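Local coordinates for peptide synthetase NRPS type II-PCP (Streptomyces verticillus, PDB 4NEO), which is a free-standing (type II) peptidyl carrier protein of the nonribosomal peptide synthetase family, a small helical domain of the phosphopantetheine-attachment type, at residues G35-A41 with L71-A77. Residues are numbered along the deposited sequence.
Sequences GPHEDFA and LETRTVA
G35-E38 form a type I beta turn, then the chain runs extended through E38 and D39. Opposite, helix 67-73 ends at T73, R74 breaks it with positive phi (70°), and T75 (phi/psi -124/160°) is the N-cap of helix 76-86. Residues 36-40 and 74-77 run antiparallel, CA atoms 4.9 Å apart at P36/A77 and 5.2 Å at F40/R74. Two backbone hydrogen bonds join them: A77 N to P36 O, 2.8 Å, and F40 N to R74 O, 2.9 Å. Between these, water 1 accepts from V76 N (2.9 Å) and donates to G35 O and E38 O (both 2.7 Å); water 2 links H37 ND1 and T75 OG1 (both 2.8 Å), which also caps G78 N. D39 (chi1 t) makes an Asx turn, OD2 to A41 N 2.9 Å, and a salt bridge, OD2 to R74 NH1 3.1 Å. R74 NE donates a hydrogen bond to L71 O (3.2 Å), its guanidinium lying over F40 CB; F40 and R74 line the 2-(2-methoxyethoxy)ethanol pocket. The loop between helices 7-28 and 47-50 thus lies along the junction of helices 67-73 and 76-86, F40 packing on helix 47-50 and V76 on helix 7-28.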
loop_
_atom_site.group_PDB
_atom_site.type_symbol
_atom_site.label_atom_id
_atom_site.label_comp_id
_atom_site.label_asym_id
_atom_site.label_seq_id
_atom_site.Cartn_x
_atom_site.Cartn_y
_atom_site.Cartn_z
ATOM N N GLY A 35 -4.669 -9.683 -1.243
ATOM C CA GLY A 35 -4.369 -9.964 0.185
ATOM C C GLY A 35 -3.216 -9.082 0.766
ATOM O O GLY A 35 -2.340 -8.642 0.031
ATOM N N PRO A 36 -3.234 -8.835 2.080
ATOM C CA PRO A 36 -2.239 -7.973 2.711
ATOM C C PRO A 36 -0.763 -8.435 2.575
ATOM O O PRO A 36 0.122 -7.586 2.622
ATOM C CB PRO A 36 -2.687 -7.923 4.176
ATOM C CG PRO A 36 -3.511 -9.145 4.401
ATOM C CD PRO A 36 -3.992 -9.643 3.065
ATOM N N HIS A 37 -0.516 -9.736 2.378
ATOM C CA HIS A 37 0.838 -10.286 2.364
ATOM C C HIS A 37 1.258 -10.874 1.050
ATOM O O HIS A 37 2.295 -11.557 0.991
ATOM C CB HIS A 37 1.011 -11.307 3.493
ATOM C CG HIS A 37 0.680 -10.725 4.805
ATOM N ND1 HIS A 37 1.432 -9.715 5.359
ATOM C CD2 HIS A 37 -0.375 -10.908 5.619
ATOM C CE1 HIS A 37 0.850 -9.305 6.476
ATOM N NE2 HIS A 37 -0.252 -10.004 6.651
ATOM N N GLU A 38 0.508 -10.565 -0.020
ATOM C CA GLU A 38 0.863 -11.089 -1.344
ATOM C C GLU A 38 1.954 -10.276 -1.979
ATOM O O GLU A 38 1.878 -9.059 -1.996
ATOM C CB GLU A 38 -0.391 -11.115 -2.256
ATOM C CG GLU A 38 -1.465 -12.116 -1.825
ATOM C CD GLU A 38 -2.561 -12.274 -2.878
ATOM O OE1 GLU A 38 -2.493 -13.278 -3.630
ATOM O OE2 GLU A 38 -3.444 -11.369 -2.961
ATOM N N ASP A 39 2.969 -10.930 -2.538
ATOM C CA ASP A 39 4.110 -10.194 -3.137
ATOM C C ASP A 39 3.739 -9.493 -4.461
ATOM O O ASP A 39 3.139 -10.110 -5.348
ATOM C CB ASP A 39 5.332 -11.140 -3.336
ATOM C CG ASP A 39 6.535 -10.416 -3.926
ATOM O OD1 ASP A 39 7.336 -9.849 -3.154
ATOM O OD2 ASP A 39 6.654 -10.332 -5.167
ATOM N N PHE A 40 4.158 -8.236 -4.610
ATOM C CA PHE A 40 3.850 -7.362 -5.751
ATOM C C PHE A 40 4.137 -8.039 -7.075
ATOM O O PHE A 40 3.338 -7.947 -7.989
ATOM C CB PHE A 40 4.703 -6.091 -5.675
ATOM C CG PHE A 40 4.518 -5.138 -6.820
ATOM C CD1 PHE A 40 3.306 -4.513 -7.025
ATOM C CD2 PHE A 40 5.566 -4.869 -7.695
ATOM C CE1 PHE A 40 3.136 -3.636 -8.077
ATOM C CE2 PHE A 40 5.399 -3.989 -8.738
ATOM C CZ PHE A 40 4.187 -3.371 -8.923
ATOM N N ALA A 41 5.304 -8.656 -7.177
ATOM C CA ALA A 41 5.738 -9.265 -8.434
ATOM C C ALA A 41 4.987 -10.551 -8.681
ATOM O O ALA A 41 4.696 -10.869 -9.832
ATOM C CB ALA A 41 7.230 -9.548 -8.431
ATOM N N LEU A 71 8.518 -0.862 -3.593
ATOM C CA LEU A 71 9.399 -1.853 -4.193
ATOM C C LEU A 71 10.315 -2.499 -3.181
ATOM O O LEU A 71 10.853 -3.551 -3.460
ATOM C CB LEU A 71 10.220 -1.282 -5.350
ATOM C CG LEU A 71 9.389 -0.871 -6.584
ATOM C CD1 LEU A 71 10.303 -0.212 -7.630
ATOM C CD2 LEU A 71 8.686 -2.095 -7.159
ATOM N N GLU A 72 10.462 -1.903 -2.003
ATOM C CA GLU A 72 11.300 -2.505 -0.948
ATOM C C GLU A 72 10.468 -3.222 0.128
ATOM O O GLU A 72 10.987 -4.043 0.880
ATOM C CB GLU A 72 12.223 -1.444 -0.318
ATOM C CG GLU A 72 13.306 -1.046 -1.311
ATOM C CD GLU A 72 14.239 0.038 -0.781
ATOM O OE1 GLU A 72 14.062 0.462 0.383
ATOM O OE2 GLU A 72 15.127 0.457 -1.561
ATOM N N THR A 73 9.172 -2.930 0.197
ATOM C CA THR A 73 8.320 -3.636 1.146
ATOM C C THR A 73 7.575 -4.784 0.449
ATOM O O THR A 73 7.461 -5.842 1.006
ATOM C CB THR A 73 7.324 -2.726 1.807
ATOM O OG1 THR A 73 6.456 -2.155 0.804
ATOM C CG2 THR A 73 8.021 -1.690 2.625
ATOM N N ARG A 74 7.077 -4.520 -0.765
ATOM C CA ARG A 74 6.518 -5.497 -1.689
ATOM C C ARG A 74 5.178 -6.123 -1.302
ATOM O O ARG A 74 4.684 -6.940 -2.059
ATOM C CB ARG A 74 7.514 -6.629 -1.971
ATOM C CG ARG A 74 8.939 -6.174 -2.185
ATOM C CD ARG A 74 9.636 -6.960 -3.242
ATOM N NE ARG A 74 9.638 -6.258 -4.536
ATOM C CZ ARG A 74 9.205 -6.771 -5.691
ATOM N NH1 ARG A 74 8.668 -7.996 -5.725
ATOM N NH2 ARG A 74 9.301 -6.060 -6.826
ATOM N N THR A 75 4.617 -5.828 -0.132
ATOM C CA THR A 75 3.263 -6.266 0.205
ATOM C C THR A 75 2.436 -5.049 0.567
ATOM O O THR A 75 2.980 -3.961 0.891
ATOM C CB THR A 75 3.206 -7.281 1.328
ATOM O OG1 THR A 75 3.636 -6.681 2.566
ATOM C CG2 THR A 75 4.076 -8.501 0.984
ATOM N N VAL A 76 1.121 -5.206 0.502
ATOM C CA VAL A 76 0.238 -4.145 0.919
ATOM C C VAL A 76 0.463 -3.844 2.411
ATOM O O VAL A 76 0.523 -2.669 2.791
ATOM C CB VAL A 76 -1.229 -4.547 0.722
ATOM C CG1 VAL A 76 -2.168 -3.691 1.565
ATOM C CG2 VAL A 76 -1.625 -4.552 -0.760
ATOM N N ALA A 77 0.520 -4.887 3.260
ATOM C CA ALA A 77 0.743 -4.656 4.729
ATOM C C ALA A 77 2.093 -3.956 5.038
ATOM O O ALA A 77 2.166 -3.102 5.920
ATOM C CB ALA A 77 0.656 -5.943 5.511
HETATM O O HOH W 1 -0.022 -7.473 -0.822
HETATM O O HOH W 2 3.890 -8.534 4.593
#